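Local coordinates for takeout-like protein 1 (Epiphyas postvittana, PDB 3E8T), which probably carries hydrophobic ligands in this moth, holding ubiquinone-8 in a long internal tunnel, at residues V138-F143 with L209-I214; N9-S13 with N73-L78. Numbering follows the deposited sequence.

Contact 1 (V138-F143 with L209-I214). With UQ8 (Ubiquinone-8), chain B.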
loop_
_atom_site.group_PDB
_atom_site.type_symbol
_atom_site.label_atom_id
_atom_site.label_comp_id
_atom_site.label_asym_id
_atom_site.label_seq_id
_atom_site.Cartn_x
_atom_site.Cartn_y
_atom_site.Cartn_z
ATOM N N VAL A 138 -15.997 23.496 -13.443
ATOM C CA VAL A 138 -14.588 23.065 -13.468
ATOM C C VAL A 138 -14.481 21.551 -13.521
ATOM O O VAL A 138 -15.080 20.853 -12.731
ATOM C CB VAL A 138 -13.852 23.586 -12.236
ATOM C CG1 VAL A 138 -12.383 23.176 -12.282
ATOM C CG2 VAL A 138 -13.987 25.149 -12.160
ATOM N N ASP A 139 -13.706 21.056 -14.469
ATOM C CA ASP A 139 -13.506 19.635 -14.685
ATOM C C ASP A 139 -12.457 19.071 -13.743
ATOM O O ASP A 139 -11.377 19.625 -13.551
ATOM C CB ASP A 139 -13.087 19.387 -16.130
ATOM C CG ASP A 139 -14.234 19.626 -17.134
ATOM O OD1 ASP A 139 -15.359 19.978 -16.729
ATOM O OD2 ASP A 139 -13.994 19.432 -18.337
ATOM N N HIS A 140 -12.777 17.933 -13.171
ATOM C CA HIS A 140 -11.885 17.170 -12.288
ATOM C C HIS A 140 -11.902 15.712 -12.677
ATOM O O HIS A 140 -12.941 15.202 -13.104
ATOM C CB HIS A 140 -12.369 17.224 -10.848
ATOM C CG HIS A 140 -12.324 18.590 -10.250
ATOM N ND1 HIS A 140 -13.415 19.428 -10.188
ATOM C CD2 HIS A 140 -11.305 19.255 -9.659
ATOM C CE1 HIS A 140 -13.053 20.566 -9.620
ATOM N NE2 HIS A 140 -11.787 20.487 -9.273
ATOM N N VAL A 141 -10.796 15.019 -12.423
ATOM C CA VAL A 141 -10.795 13.556 -12.459
ATOM C C VAL A 141 -11.323 13.040 -11.134
ATOM O O VAL A 141 -10.761 13.328 -10.085
ATOM C CB VAL A 141 -9.394 13.033 -12.677
ATOM C CG1 VAL A 141 -9.302 11.501 -12.463
ATOM C CG2 VAL A 141 -8.952 13.386 -14.048
ATOM N N ILE A 142 -12.393 12.243 -11.207
ATOM C CA ILE A 142 -13.041 11.698 -10.048
ATOM C C ILE A 142 -12.819 10.178 -10.014
ATOM O O ILE A 142 -13.363 9.468 -10.798
ATOM C CB ILE A 142 -14.536 12.071 -9.983
ATOM C CG1 ILE A 142 -14.720 13.584 -10.075
ATOM C CG2 ILE A 142 -15.178 11.498 -8.693
ATOM C CD1 ILE A 142 -14.062 14.364 -8.931
ATOM N N PHE A 143 -11.983 9.751 -9.100
ATOM C CA PHE A 143 -11.739 8.331 -8.916
ATOM C C PHE A 143 -12.957 7.620 -8.365
ATOM O O PHE A 143 -13.630 8.134 -7.474
ATOM C CB PHE A 143 -10.596 8.119 -7.933
ATOM C CG PHE A 143 -9.224 8.281 -8.501
ATOM C CD1 PHE A 143 -8.994 8.734 -9.769
ATOM C CD2 PHE A 143 -8.122 7.875 -7.713
ATOM C CE1 PHE A 143 -7.689 8.819 -10.281
ATOM C CE2 PHE A 143 -6.842 7.958 -8.206
ATOM C CZ PHE A 143 -6.621 8.438 -9.469
ATOM N N LEU A 209 -7.477 14.782 -6.080
ATOM C CA LEU A 209 -7.893 15.023 -7.462
ATOM C C LEU A 209 -9.270 15.646 -7.598
ATOM O O LEU A 209 -9.555 16.368 -8.550
ATOM C CB LEU A 209 -7.786 13.758 -8.307
ATOM C CG LEU A 209 -6.389 13.264 -8.558
ATOM C CD1 LEU A 209 -6.459 11.902 -9.223
ATOM C CD2 LEU A 209 -5.583 14.241 -9.432
ATOM N N ALA A 210 -10.131 15.425 -6.633
ATOM C CA ALA A 210 -11.467 16.060 -6.668
ATOM C C ALA A 210 -11.420 17.561 -6.392
ATOM O O ALA A 210 -12.387 18.249 -6.668
ATOM C CB ALA A 210 -12.437 15.353 -5.692
ATOM N N LYS A 211 -10.315 18.055 -5.868
ATOM C CA LYS A 211 -10.196 19.469 -5.533
ATOM C C LYS A 211 -9.181 20.225 -6.366
ATOM O O LYS A 211 -9.150 21.459 -6.266
ATOM C CB LYS A 211 -9.888 19.645 -4.046
ATOM C CG LYS A 211 -8.457 19.382 -3.622
ATOM C CD LYS A 211 -8.260 19.112 -2.117
ATOM C CE LYS A 211 -8.725 20.275 -1.263
ATOM N NZ LYS A 211 -7.976 21.582 -1.525
ATOM N N VAL A 212 -8.427 19.553 -7.236
ATOM C CA VAL A 212 -7.443 20.184 -8.106
ATOM C C VAL A 212 -7.949 20.051 -9.542
ATOM O O VAL A 212 -8.135 18.958 -10.030
ATOM C CB VAL A 212 -6.048 19.585 -7.952
ATOM C CG1 VAL A 212 -5.095 20.309 -8.871
ATOM C CG2 VAL A 212 -5.572 19.741 -6.487
ATOM N N PRO A 213 -8.212 21.178 -10.243
ATOM C CA PRO A 213 -8.710 21.083 -11.608
ATOM C C PRO A 213 -7.752 20.272 -12.457
ATOM O O PRO A 213 -6.540 20.436 -12.343
ATOM C CB PRO A 213 -8.742 22.538 -12.071
ATOM C CG PRO A 213 -8.814 23.336 -10.823
ATOM C CD PRO A 213 -8.067 22.570 -9.791
ATOM N N ILE A 214 -8.279 19.404 -13.292
ATOM C CA ILE A 214 -7.434 18.529 -14.081
ATOM C C ILE A 214 -6.539 19.349 -15.006
ATOM O O ILE A 214 -5.403 18.958 -15.277
ATOM C CB ILE A 214 -8.254 17.425 -14.795
ATOM C CG1 ILE A 214 -7.345 16.399 -15.472
ATOM C CG2 ILE A 214 -9.197 18.009 -15.807
ATOM C CD1 ILE A 214 -6.406 15.680 -14.503
HETATM C C45 UQ8 B . 2.113 -12.779 12.664
HETATM C C44 UQ8 B . 2.160 -13.787 11.514
HETATM C C46 UQ8 B . 2.752 -15.076 12.020
HETATM C C43 UQ8 B . 2.937 -13.286 10.311
HETATM C C42 UQ8 B . 2.555 -11.840 9.959
HETATM C C41 UQ8 B . 1.143 -11.817 9.388
HETATM C C39 UQ8 B . 1.084 -10.913 8.175
HETATM C C40 UQ8 B . 0.110 -9.739 8.101
HETATM C C38 UQ8 B . 1.868 -11.192 7.088
HETATM C C37 UQ8 B . 1.905 -10.434 5.927
HETATM C C36 UQ8 B . 3.126 -10.932 5.154
HETATM C C34 UQ8 B . 3.438 -10.095 3.927
HETATM C C35 UQ8 B . 4.645 -10.380 3.307
HETATM C C33 UQ8 B . 2.593 -9.063 3.523
HETATM C C32 UQ8 B . 2.710 -8.232 2.414
HETATM C C31 UQ8 B . 1.972 -6.904 2.731
HETATM C C29 UQ8 B . 1.880 -5.963 1.539
HETATM C C30 UQ8 B . 1.496 -6.515 0.129
HETATM C C28 UQ8 B . 2.143 -4.608 1.707
HETATM C C27 UQ8 B . 2.097 -3.650 0.701
HETATM C C26 UQ8 B . 1.696 -2.271 1.247
HETATM C C24 UQ8 B . 1.885 -1.188 0.180
HETATM C C25 UQ8 B . 3.295 -0.782 -0.282
HETATM C C23 UQ8 B . 0.778 -0.581 -0.372
HETATM C C22 UQ8 B . 0.761 0.424 -1.343
HETATM C C21 UQ8 B . -0.666 0.711 -1.808
HETATM C C19 UQ8 B . -0.780 1.527 -3.096
HETATM C C20 UQ8 B . -2.219 1.629 -3.600
HETATM C C18 UQ8 B . -0.082 2.892 -3.016
HETATM C C17 UQ8 B . -0.308 3.714 -4.293
HETATM C C16 UQ8 B . 0.724 4.840 -4.472
HETATM C C14 UQ8 B . 0.211 5.816 -5.525
HETATM C C15 UQ8 B . -0.512 5.262 -6.767
HETATM C C13 UQ8 B . 0.355 7.193 -5.370
HETATM C C12 UQ8 B . -0.120 8.112 -6.302
HETATM C C11 UQ8 B . 0.675 9.434 -6.327
HETATM C C9 UQ8 B . 0.556 10.137 -7.692
HETATM C C10 UQ8 B . -0.634 9.619 -8.518
HETATM C C8 UQ8 B . 0.459 11.642 -7.463
HETATM C C7 UQ8 B . -0.927 12.208 -7.789
HETATM C C6 UQ8 B . -1.131 12.502 -9.295
HETATM C C1 UQ8 B . -2.331 12.125 -9.910
HETATM C C1M UQ8 B . -3.301 11.490 -9.135
HETATM C C2 UQ8 B . -2.569 12.364 -11.269
HETATM O O2 UQ8 B . -3.630 12.035 -11.808
HETATM C C3 UQ8 B . -1.606 12.996 -12.039
HETATM O O3 UQ8 B . -1.840 13.228 -13.361
HETATM C C3M UQ8 B . -2.556 14.452 -13.524
HETATM C C4 UQ8 B . -0.401 13.376 -11.460
HETATM O O4 UQ8 B . 0.537 13.998 -12.236
HETATM C C4M UQ8 B . 0.826 13.217 -13.406
HETATM C C5 UQ8 B . -0.165 13.130 -10.100
HETATM O O5 UQ8 B . 0.910 13.488 -9.612
HETATM O O HOH W 1 -11.110 22.863 -8.025
HETATM O O HOH W 2 -8.704 16.495 -11.133
#
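In the fold that takeout proteins share with the juvenile hormone binding proteins, a long helix lies in the wrap of a curled antiparallel beta-sheet; here the start of strand 139-153 packs on the C-terminal end of helix 182-211 and the turn that leaves it. Val138, just ahead of the strand, lays CG1 against Pro213 CB at 3.7 Å. Asp139 gives its carbonyl to the turn: Ile214 N donates to Asp139 O at 3.1 Å with a nearly linear N-H...O angle (169°), the one direct hydrogen bond between the segments. The Asp139 carboxylate turns away to a salt bridge with Lys133. The His140 ring reaches in among the carbonyls of the helix end and the turn after it, with Ala210 O over one face and Val212 O near the plane at its edge, 3.2 Å from CD2. Water 1 links His140 NE2 (2.8 Å) to Lys211 O (3.0 Å). One residue on, water 2 accepts from Val141 N (2.9 Å) and donates to Leu209 O (2.7 Å), so a strand amide and a helix-end carbonyl are bridged by one water. The Val141 side chain is apolar, with CG2 3.5 Å from Ile214 CD1. Ile142 starts with CB directed away, yet its CD1 comes back to Ala210 CB at 3.8 Å. Phe143 closes the row by offering a ring face to Leu209, whose CD1 sits 3.9 Å from the centroid in a CH-pi contact. Leu209 also belongs to the ubiquinone-8 pocket: the same CD1 lies 3.2 Å from C1M, the methyl on the quinone ring.

Contact 2 (N9-S13 with N73-L78); sequences NLEDS and NVKWDL
Build residues 9-13 as a type I beta turn from Asn9 to Asp12, closed by Asp12 N to Asn9 O at 3.0 Å, and lay it over the extended end (73-77) of strand 54-77. Glu11 CA falls 5.6 Å from Trp76 CA, Ser13 CA 5.4 Å from Lys75 CA. Asp12 is the N-cap of helix 13-28, its OD1 accepting from Cys15 N. Ser13, chi1 t, donates OG to Val74 O (2.8 Å); water 4 donates to the same OG (3.2 Å) and accepts from Asn73 ND2 (3.0 Å). Water 3 bridges the backbones, donating to Leu10 O (2.8 Å) and accepting from Trp76 N (2.9 Å). In this JHBP-like fold the turn and first helical residue join the N-terminal segment to the curled beta-sheet, beside the ubiquinone-8 pocket that Trp76 helps line. With Trp76 at chi1 t (-170°) and chi2 -55°, Leu10 (m, t) sets its methyls over one face of the indole, CD2 3.8 Å from the centroid of the six-membered ring and 7° off its normal, a CH-pi contact; Leu10 CD1 is 4.3 Å from Leu78 CD2. Glu11 (m, t) brings OE2 to accept from Leu78 N at 3.0 Å (162°), while Asp77 OD1 accepts from Lys79 N.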
loop_
_atom_site.group_PDB
_atom_site.type_symbol
_atom_site.label_atom_id
_atom_site.label_comp_id
_atom_site.label_asym_id
_atom_site.label_seq_id
_atom_site.Cartn_x
_atom_site.Cartn_y
_atom_site.Cartn_z
ATOM N N ASN A 9 0.312 15.256 -21.680
ATOM C CA ASN A 9 -0.800 14.679 -22.420
ATOM C C ASN A 9 -1.130 13.342 -21.741
ATOM O O ASN A 9 -0.248 12.578 -21.461
ATOM C CB ASN A 9 -0.405 14.497 -23.894
ATOM C CG ASN A 9 -0.116 15.785 -24.592
ATOM O OD1 ASN A 9 -1.044 16.532 -24.924
ATOM N ND2 ASN A 9 1.173 16.090 -24.785
ATOM N N LEU A 10 -2.387 13.112 -21.397
ATOM C CA LEU A 10 -2.678 11.981 -20.472
ATOM C C LEU A 10 -2.274 10.628 -21.063
ATOM O O LEU A 10 -1.837 9.726 -20.322
ATOM C CB LEU A 10 -4.144 11.989 -20.018
ATOM C CG LEU A 10 -4.499 13.099 -19.003
ATOM C CD1 LEU A 10 -5.979 13.170 -18.727
ATOM C CD2 LEU A 10 -3.718 12.953 -17.676
ATOM N N GLU A 11 -2.345 10.474 -22.385
ATOM C CA GLU A 11 -1.956 9.180 -22.948
ATOM C C GLU A 11 -0.480 9.054 -23.324
ATOM O O GLU A 11 -0.076 8.053 -23.906
ATOM C CB GLU A 11 -2.863 8.797 -24.089
ATOM C CG GLU A 11 -4.320 8.705 -23.618
ATOM C CD GLU A 11 -5.194 7.986 -24.592
ATOM O OE1 GLU A 11 -5.004 8.195 -25.806
ATOM O OE2 GLU A 11 -6.100 7.231 -24.147
ATOM N N ASP A 12 0.331 10.043 -22.968
ATOM C CA ASP A 12 1.768 9.919 -23.115
ATOM C C ASP A 12 2.292 9.203 -21.861
ATOM O O ASP A 12 2.539 9.822 -20.830
ATOM C CB ASP A 12 2.338 11.323 -23.304
ATOM C CG ASP A 12 3.843 11.395 -23.333
ATOM O OD1 ASP A 12 4.551 10.356 -23.209
ATOM O OD2 ASP A 12 4.319 12.541 -23.510
ATOM N N SER A 13 2.426 7.892 -21.966
ATOM C CA SER A 13 2.785 7.070 -20.791
ATOM C C SER A 13 4.159 7.399 -20.247
ATOM O O SER A 13 4.363 7.424 -19.043
ATOM C CB SER A 13 2.602 5.612 -21.143
ATOM O OG SER A 13 3.206 4.719 -20.256
ATOM N N ASN A 73 5.433 2.224 -14.625
ATOM C CA ASN A 73 4.593 2.611 -15.721
ATOM C C ASN A 73 3.277 3.197 -15.262
ATOM O O ASN A 73 2.724 2.730 -14.292
ATOM C CB ASN A 73 4.287 1.417 -16.639
ATOM C CG ASN A 73 3.791 1.870 -18.025
ATOM O OD1 ASN A 73 4.495 2.599 -18.719
ATOM N ND2 ASN A 73 2.581 1.489 -18.387
ATOM N N VAL A 74 2.781 4.177 -16.011
ATOM C CA VAL A 74 1.449 4.727 -15.873
ATOM C C VAL A 74 0.800 4.699 -17.246
ATOM O O VAL A 74 1.389 5.243 -18.200
ATOM C CB VAL A 74 1.415 6.148 -15.322
ATOM C CG1 VAL A 74 -0.014 6.648 -15.282
ATOM C CG2 VAL A 74 2.112 6.225 -13.934
ATOM N N LYS A 75 -0.336 4.010 -17.377
ATOM C CA LYS A 75 -1.097 3.955 -18.635
ATOM C C LYS A 75 -2.495 4.429 -18.334
ATOM O O LYS A 75 -3.267 3.800 -17.580
ATOM C CB LYS A 75 -1.177 2.551 -19.190
ATOM C CG LYS A 75 -1.982 2.428 -20.512
ATOM C CD LYS A 75 -1.943 0.999 -21.097
ATOM C CE LYS A 75 -2.986 0.753 -22.219
ATOM N NZ LYS A 75 -4.057 1.800 -22.337
ATOM N N TRP A 76 -2.791 5.605 -18.845
ATOM C CA TRP A 76 -4.038 6.245 -18.657
ATOM C C TRP A 76 -4.822 5.952 -19.928
ATOM O O TRP A 76 -4.391 6.350 -21.007
ATOM C CB TRP A 76 -3.739 7.737 -18.377
ATOM C CG TRP A 76 -4.869 8.489 -17.948
ATOM C CD1 TRP A 76 -6.080 8.605 -18.592
ATOM C CD2 TRP A 76 -4.957 9.294 -16.789
ATOM N NE1 TRP A 76 -6.903 9.435 -17.876
ATOM C CE2 TRP A 76 -6.259 9.855 -16.763
ATOM C CE3 TRP A 76 -4.087 9.599 -15.758
ATOM C CZ2 TRP A 76 -6.683 10.699 -15.765
ATOM C CZ3 TRP A 76 -4.528 10.430 -14.746
ATOM C CH2 TRP A 76 -5.814 10.985 -14.768
ATOM N N ASP A 77 -5.908 5.194 -19.822
ATOM C CA ASP A 77 -6.727 4.788 -20.958
ATOM C C ASP A 77 -8.017 5.596 -21.017
ATOM O O ASP A 77 -8.964 5.309 -20.294
ATOM C CB ASP A 77 -7.041 3.314 -20.884
ATOM C CG ASP A 77 -7.916 2.838 -22.026
ATOM O OD1 ASP A 77 -8.307 3.676 -22.875
ATOM O OD2 ASP A 77 -8.242 1.623 -22.039
ATOM N N LEU A 78 -8.057 6.591 -21.901
ATOM C CA LEU A 78 -9.218 7.479 -22.022
ATOM C C LEU A 78 -10.492 6.781 -22.528
ATOM O O LEU A 78 -11.595 7.240 -22.231
ATOM C CB LEU A 78 -8.841 8.687 -22.911
ATOM C CG LEU A 78 -7.803 9.704 -22.365
ATOM C CD1 LEU A 78 -7.271 10.670 -23.496
ATOM C CD2 LEU A 78 -8.304 10.524 -21.162
HETATM O O HOH W 3 -0.731 7.140 -20.245
HETATM O O HOH W 4 1.758 2.000 -21.222
#

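Overall arrangement
Both contacts lie on the same side of the chain's centre, their centres about 16 Å apart. Both are partly buried, but none of contact 1's touching residues is exposed, whereas Glu11 and Leu78 of contact 2 are. Each fixes a helix end to the curled beta-sheet: contact 1 the C-terminal end of helix 182-211, contact 2 the approach to helix 13-28. They touch where Val141 CG2 meets Trp76 CZ2 at 3.9 Å. Direct hydrogen bonding is backbone to backbone in contact 1, but in contact 2 the Glu11 and Ser13 side chains supply it. Two waters bridge each pair; in each, the pocket residue takes part in a CH-pi contact, Leu209 giving the methyl and Trp76 the ring.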